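Local coordinates for protein thermostable carboxypeptidase 1 (Pyrococcus furiosus, PDB 1KA2) that removes amino acids one after another from the C-terminus of peptides as a cobalt-dependent, broad-specificity metallocarboxypeptidase that works as a homodimer, at residues Val36-Lys40 and Glu41-Glu45; Pro473-Leu476 and Leu477-Ile481. All coordinates share one frame; numbering follows the deposited sequence.

Interaction 1: Val36-Lys40 and Glu41-Glu45; sequences VNMPK and EGILE
Met38 lies along the backbone of Gly42 and Ile43, with its sulfur over the first and its methyl against the second. SD is 3.5 Å from Gly42 C, and CE comes to 3.6 Å from Ile43 N. The methyl also meets the Ile43 side chain, CE to CB at 3.9 Å. The torsions account for this: CG stands anti to the backbone N (chi1 -166°), the chain runs straight on to SD, and a single bend at chi3 (69°) folds CE onto Ile43. Gly42 suits this neighbour, since a CB built on it would fall a tight 3.2 Å from Met38 CG.

Next to the thioether contact, the backbone is folded by Gly42 N donating to Pro39 O at 2.9 Å, well aligned at the hydrogen (161°) but from above the carbonyl plane. With Lys40 and Glu41 both near helical torsions in the middle, Pro39-Gly42 is a type I turn. A weak bond of 3.4 Å from Ile43 N to Lys40 O carries the winding on, and Ile43 CG2 rests 3.5 Å from that same Lys40 O. Shortening the Met38 side chain to that of an alanine would probably open a gap over the Gly42-Ile43 peptide and leave Ile43 without its methyl neighbour.

Helix 8-36 lies against the corner, with Asp33 touching Met38 and Leu34 touching Ile43. Glu41 OE2 bonds to Thr229 OG1 of the second subunit, and Met38 packs on Asp248 of that subunit. The contact is thus the link from helix 8-36 into helix 43-61, set against the second subunit where its strand 248-253 begins.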
ATOM      1  N   VAL A  36       2.712  -7.810  -3.461  1.00 30.65           N
ATOM      2  CA  VAL A  36       3.249  -7.205  -4.671  1.00 28.26           C
ATOM      3  C   VAL A  36       4.494  -6.319  -4.606  1.00 28.05           C
ATOM      4  O   VAL A  36       5.310  -6.347  -5.525  1.00 26.81           O
ATOM      5  CB  VAL A  36       2.122  -6.403  -5.391  1.00 29.33           C
ATOM      6  CG1 VAL A  36       2.663  -5.718  -6.656  1.00 27.46           C
ATOM      7  CG2 VAL A  36       0.970  -7.342  -5.745  1.00 27.81           C
ATOM      8  N   ASN A  37       4.667  -5.545  -3.540  1.00 30.62           N
ATOM      9  CA  ASN A  37       5.817  -4.639  -3.491  1.00 29.96           C
ATOM     10  C   ASN A  37       6.835  -4.758  -2.367  1.00 30.24           C
ATOM     11  O   ASN A  37       8.028  -4.553  -2.591  1.00 34.56           O
ATOM     12  CB  ASN A  37       5.315  -3.195  -3.496  1.00 28.21           C
ATOM     13  CG  ASN A  37       4.369  -2.912  -4.638  1.00 26.40           C
ATOM     14  OD1 ASN A  37       4.666  -3.219  -5.778  1.00 28.93           O
ATOM     15  ND2 ASN A  37       3.224  -2.312  -4.335  1.00 29.40           N
ATOM     16  N   MET A  38       6.351  -5.063  -1.170  1.00 30.91           N
ATOM     17  CA  MET A  38       7.167  -5.139   0.039  1.00 28.82           C
ATOM     18  C   MET A  38       8.534  -5.805  -0.018  1.00 30.12           C
ATOM     19  O   MET A  38       8.674  -6.937  -0.472  1.00 25.80           O
ATOM     20  CB  MET A  38       6.356  -5.793   1.174  1.00 28.40           C
ATOM     21  CG  MET A  38       6.971  -5.615   2.557  1.00 25.06           C
ATOM     22  SD  MET A  38       6.192  -6.589   3.851  1.00 32.20           S
ATOM     23  CE  MET A  38       6.690  -8.259   3.343  1.00 30.83           C
ATOM     24  N   PRO A  39       9.579  -5.082   0.417  1.00 31.31           N
ATOM     25  CA  PRO A  39      10.917  -5.696   0.399  1.00 31.53           C
ATOM     26  C   PRO A  39      10.791  -6.850   1.368  1.00 30.30           C
ATOM     27  O   PRO A  39      10.133  -6.713   2.396  1.00 27.68           O
ATOM     28  CB  PRO A  39      11.849  -4.617   0.955  1.00 31.42           C
ATOM     29  CG  PRO A  39      11.046  -3.359   0.995  1.00 30.80           C
ATOM     30  CD  PRO A  39       9.640  -3.619   0.550  1.00 31.67           C
ATOM     31  N   LYS A  40      11.440  -7.969   1.081  1.00 33.41           N
ATOM     32  CA  LYS A  40      11.293  -9.159   1.919  1.00 36.19           C
ATOM     33  C   LYS A  40      11.398  -9.010   3.420  1.00 34.93           C
ATOM     34  O   LYS A  40      10.580  -9.540   4.159  1.00 34.12           O
ATOM     35  CB  LYS A  40      12.254 -10.252   1.453  1.00 40.86           C
ATOM     36  CG  LYS A  40      12.128 -10.656  -0.023  1.00 48.27           C
ATOM     37  CD  LYS A  40      10.884 -11.523  -0.355  1.00 54.74           C
ATOM     38  CE  LYS A  40      10.846 -11.956  -1.843  1.00 57.40           C
ATOM     39  NZ  LYS A  40       9.626 -12.788  -2.124  1.00 61.84           N
ATOM     40  N   GLU A  41      12.402  -8.294   3.887  1.00 33.40           N
ATOM     41  CA  GLU A  41      12.552  -8.133   5.313  1.00 34.43           C
ATOM     42  C   GLU A  41      11.505  -7.235   5.985  1.00 33.54           C
ATOM     43  O   GLU A  41      11.476  -7.117   7.206  1.00 33.04           O
ATOM     44  CB  GLU A  41      13.971  -7.644   5.665  1.00 34.98           C
ATOM     45  CG  GLU A  41      15.089  -8.646   5.481  1.00 38.75           C
ATOM     46  CD  GLU A  41      16.417  -8.141   6.067  1.00 42.57           C
ATOM     47  OE1 GLU A  41      16.552  -8.108   7.311  1.00 45.93           O
ATOM     48  OE2 GLU A  41      17.316  -7.764   5.287  1.00 44.69           O
ATOM     49  N   GLY A  42      10.638  -6.594   5.217  1.00 32.93           N
ATOM     50  CA  GLY A  42       9.641  -5.756   5.864  1.00 34.02           C
ATOM     51  C   GLY A  42       8.502  -6.553   6.490  1.00 33.54           C
ATOM     52  O   GLY A  42       7.591  -5.994   7.097  1.00 35.45           O
ATOM     53  N   ILE A  43       8.572  -7.874   6.369  1.00 33.04           N
ATOM     54  CA  ILE A  43       7.514  -8.754   6.874  1.00 31.87           C
ATOM     55  C   ILE A  43       7.214  -8.691   8.367  1.00 31.37           C
ATOM     56  O   ILE A  43       6.055  -8.710   8.759  1.00 32.89           O
ATOM     57  CB  ILE A  43       7.787 -10.245   6.479  1.00 30.38           C
ATOM     58  CG1 ILE A  43       6.630 -11.143   6.939  1.00 30.40           C
ATOM     59  CG2 ILE A  43       9.095 -10.724   7.102  1.00 26.99           C
ATOM     60  CD1 ILE A  43       5.352 -10.978   6.146  1.00 30.33           C
ATOM     61  N   LEU A  44       8.228  -8.608   9.218  1.00 32.43           N
ATOM     62  CA  LEU A  44       7.927  -8.565  10.641  1.00 32.39           C
ATOM     63  C   LEU A  44       7.105  -7.338  11.030  1.00 32.39           C
ATOM     64  O   LEU A  44       6.149  -7.449  11.785  1.00 29.69           O
ATOM     65  CB  LEU A  44       9.194  -8.599  11.489  1.00 34.31           C
ATOM     66  CG  LEU A  44       8.889  -8.414  12.982  1.00 34.98           C
ATOM     67  CD1 LEU A  44       7.928  -9.509  13.454  1.00 33.84           C
ATOM     68  CD2 LEU A  44      10.179  -8.449  13.792  1.00 35.73           C
ATOM     69  N   GLU A  45       7.476  -6.171  10.513  1.00 31.75           N
ATOM     70  CA  GLU A  45       6.761  -4.953  10.856  1.00 32.67           C
ATOM     71  C   GLU A  45       5.384  -4.910  10.192  1.00 32.70           C
ATOM     72  O   GLU A  45       4.416  -4.440  10.789  1.00 30.89           O
ATOM     73  CB  GLU A  45       7.634  -3.742  10.506  1.00 32.30           C
ATOM     74  CG  GLU A  45       8.882  -3.696  11.413  1.00 33.47           C
ATOM     75  CD  GLU A  45       9.974  -2.760  10.919  1.00 32.93           C
ATOM     76  OE1 GLU A  45      10.533  -3.037   9.841  1.00 31.61           O
ATOM     77  OE2 GLU A  45      10.282  -1.759  11.612  1.00 31.63           O
TER

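Interaction 2: Pro473-Leu476 and Leu477-Ile481; sequences PKEL and LKKAI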
ATOM      1  N   PRO A 473     -26.818 -15.057   0.300  1.00 37.06           N
ATOM      2  CA  PRO A 473     -26.555 -15.776  -0.953  1.00 36.31           C
ATOM      3  C   PRO A 473     -27.781 -16.423  -1.598  1.00 37.33           C
ATOM      4  O   PRO A 473     -28.067 -16.197  -2.772  1.00 35.11           O
ATOM      5  CB  PRO A 473     -25.517 -16.814  -0.543  1.00 34.33           C
ATOM      6  CG  PRO A 473     -24.765 -16.118   0.536  1.00 34.79           C
ATOM      7  CD  PRO A 473     -25.866 -15.467   1.349  1.00 35.63           C
ATOM      8  N   LYS A 474     -28.504 -17.229  -0.831  1.00 39.52           N
ATOM      9  CA  LYS A 474     -29.673 -17.906  -1.374  1.00 41.75           C
ATOM     10  C   LYS A 474     -30.756 -16.946  -1.840  1.00 42.73           C
ATOM     11  O   LYS A 474     -31.214 -17.029  -2.975  1.00 44.50           O
ATOM     12  CB  LYS A 474     -30.235 -18.885  -0.349  1.00 42.19           C
ATOM     13  CG  LYS A 474     -29.316 -20.068  -0.123  1.00 44.97           C
ATOM     14  CD  LYS A 474     -29.916 -21.071   0.824  1.00 44.79           C
ATOM     15  CE  LYS A 474     -29.016 -22.284   0.965  1.00 46.30           C
ATOM     16  NZ  LYS A 474     -29.703 -23.388   1.697  1.00 49.28           N
ATOM     17  N   GLU A 475     -31.155 -16.027  -0.973  1.00 43.85           N
ATOM     18  CA  GLU A 475     -32.186 -15.066  -1.331  1.00 45.55           C
ATOM     19  C   GLU A 475     -31.766 -14.255  -2.560  1.00 46.02           C
ATOM     20  O   GLU A 475     -32.603 -13.862  -3.364  1.00 46.01           O
ATOM     21  CB  GLU A 475     -32.484 -14.151  -0.141  1.00 47.22           C
ATOM     22  CG  GLU A 475     -33.661 -13.215  -0.362  1.00 52.20           C
ATOM     23  CD  GLU A 475     -34.073 -12.476   0.901  1.00 53.09           C
ATOM     24  OE1 GLU A 475     -34.985 -11.627   0.813  1.00 52.57           O
ATOM     25  OE2 GLU A 475     -33.489 -12.746   1.977  1.00 54.53           O
ATOM     26  N   LEU A 476     -30.466 -14.026  -2.717  1.00 47.17           N
ATOM     27  CA  LEU A 476     -29.967 -13.276  -3.866  1.00 46.69           C
ATOM     28  C   LEU A 476     -30.234 -14.031  -5.162  1.00 46.87           C
ATOM     29  O   LEU A 476     -30.664 -13.437  -6.149  1.00 45.68           O
ATOM     30  CB  LEU A 476     -28.463 -13.013  -3.733  1.00 44.97           C
ATOM     31  CG  LEU A 476     -27.798 -12.368  -4.955  1.00 45.45           C
ATOM     32  CD1 LEU A 476     -28.545 -11.103  -5.350  1.00 42.73           C
ATOM     33  CD2 LEU A 476     -26.330 -12.067  -4.644  1.00 44.81           C
ATOM     34  N   LEU A 477     -29.973 -15.335  -5.158  1.00 47.50           N
ATOM     35  CA  LEU A 477     -30.198 -16.159  -6.345  1.00 49.58           C
ATOM     36  C   LEU A 477     -31.665 -16.212  -6.769  1.00 49.85           C
ATOM     37  O   LEU A 477     -31.985 -15.998  -7.937  1.00 49.82           O
ATOM     38  CB  LEU A 477     -29.683 -17.581  -6.120  1.00 49.65           C
ATOM     39  CG  LEU A 477     -28.214 -17.800  -6.472  1.00 51.07           C
ATOM     40  CD1 LEU A 477     -27.755 -19.167  -5.978  1.00 52.24           C
ATOM     41  CD2 LEU A 477     -28.042 -17.678  -7.981  1.00 50.05           C
ATOM     42  N   LYS A 478     -32.552 -16.504  -5.824  1.00 51.47           N
ATOM     43  CA  LYS A 478     -33.980 -16.568  -6.124  1.00 53.59           C
ATOM     44  C   LYS A 478     -34.463 -15.273  -6.783  1.00 53.46           C
ATOM     45  O   LYS A 478     -35.090 -15.297  -7.841  1.00 52.69           O
ATOM     46  CB  LYS A 478     -34.778 -16.820  -4.837  1.00 55.18           C
ATOM     47  CG  LYS A 478     -34.569 -18.199  -4.233  1.00 56.14           C
ATOM     48  CD  LYS A 478     -35.097 -18.265  -2.808  1.00 58.14           C
ATOM     49  CE  LYS A 478     -34.778 -19.605  -2.158  1.00 57.06           C
ATOM     50  NZ  LYS A 478     -35.041 -19.574  -0.700  1.00 56.45           N
ATOM     51  N   LYS A 479     -34.155 -14.145  -6.147  1.00 54.11           N
ATOM     52  CA  LYS A 479     -34.548 -12.827  -6.639  1.00 55.04           C
ATOM     53  C   LYS A 479     -34.079 -12.531  -8.057  1.00 54.51           C
ATOM     54  O   LYS A 479     -34.827 -11.979  -8.862  1.00 55.74           O
ATOM     55  CB  LYS A 479     -33.993 -11.735  -5.720  1.00 56.26           C
ATOM     56  CG  LYS A 479     -34.515 -11.755  -4.293  1.00 58.17           C
ATOM     57  CD  LYS A 479     -35.893 -11.136  -4.198  1.00 59.87           C
ATOM     58  CE  LYS A 479     -36.284 -10.882  -2.749  1.00 60.19           C
ATOM     59  NZ  LYS A 479     -37.620 -10.234  -2.667  1.00 62.29           N
ATOM     60  N   ALA A 480     -32.841 -12.900  -8.359  1.00 52.90           N
ATOM     61  CA  ALA A 480     -32.259 -12.631  -9.667  1.00 52.61           C
ATOM     62  C   ALA A 480     -32.373 -13.729 -10.726  1.00 52.70           C
ATOM     63  O   ALA A 480     -32.425 -13.435 -11.918  1.00 51.55           O
ATOM     64  CB  ALA A 480     -30.795 -12.252  -9.491  1.00 51.81           C
ATOM     65  N   ILE A 481     -32.413 -14.987 -10.306  1.00 52.51           N
ATOM     66  CA  ILE A 481     -32.478 -16.077 -11.269  1.00 52.74           C
ATOM     67  C   ILE A 481     -33.763 -16.910 -11.204  1.00 53.23           C
ATOM     68  O   ILE A 481     -33.912 -17.908 -11.909  1.00 52.71           O
ATOM     69  CB  ILE A 481     -31.223 -16.966 -11.102  1.00 53.34           C
ATOM     70  CG1 ILE A 481     -29.982 -16.123 -11.402  1.00 53.82           C
ATOM     71  CG2 ILE A 481     -31.259 -18.157 -12.028  1.00 54.21           C
ATOM     72  CD1 ILE A 481     -30.075 -15.348 -12.702  1.00 51.03           C
TER
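Lys479 lies one helical turn on from Glu475, on the looser, solvent side of the helix, and is packed against it through carbon more than through charge. Its CG, anti to the carbonyl carbon and beside the backbone N (chi1 -63°), sits 3.0 Å from the carbonyl Glu475 O. A bend at chi2 then directs the rest of the chain alongside Glu475, the two pointing the same way, with Glu475 OE1 reaching Lys479 CE at 3.9 Å. The charged atoms stay further apart, OE1 to NZ at 4.6 Å, beyond a salt bridge, so any attraction between them is likely to be modest. Lys474 and Lys478 are both extended, their NZ atoms 7.0 Å apart; Lys474 NZ forms a salt bridge with Asp171, Lys478 NZ a long, weak ion pair with Asp484.

The compact part, by contrast, is the backbone and the apolar side. Lys478 N donates to Lys474 O at 3.2 Å, almost straight at the hydrogen (171°); Ala480 N donates to Leu476 O at 3.1 Å with a more bent geometry (152°). Leu477 N and Lys479 N bind Pro473 O and Glu475 O in the same i to i+4 pattern. Ala480 CB lies 3.5 Å from Leu476 O, and Leu477 CB is equally close to Lys474 O. Leu477 and Ile481 both pack on helix 421-440, through Leu429 and through Leu433 and His436, while Leu476 meets Trp467.

With proline in the first turn, where its missing N-H costs no helical bond, and buried apolar residues set against exposed lysines, 473-481 is a short amphipathic alpha-helix packed on the largely helical M32 fold.

The two contacts are separate pieces of local helix geometry, on opposite sides of the chain's centre: their centres lie 41 Å apart and their nearest atoms about 28 Å apart. Interaction 1 lies further out, its centre about 25 Å from that of the chain against 18 Å for interaction 2, and it belongs to the dimer interface, whereas no other chain of the assembly touches 473-481. Interaction 2 is the one with an end toward the metal site: the Pro473 side chain is about 12 Å from that of Glu299, a ligand of the catalytic cobalt that binds magnesium here together with His269 and His273. Interaction 1 lies away from these sites.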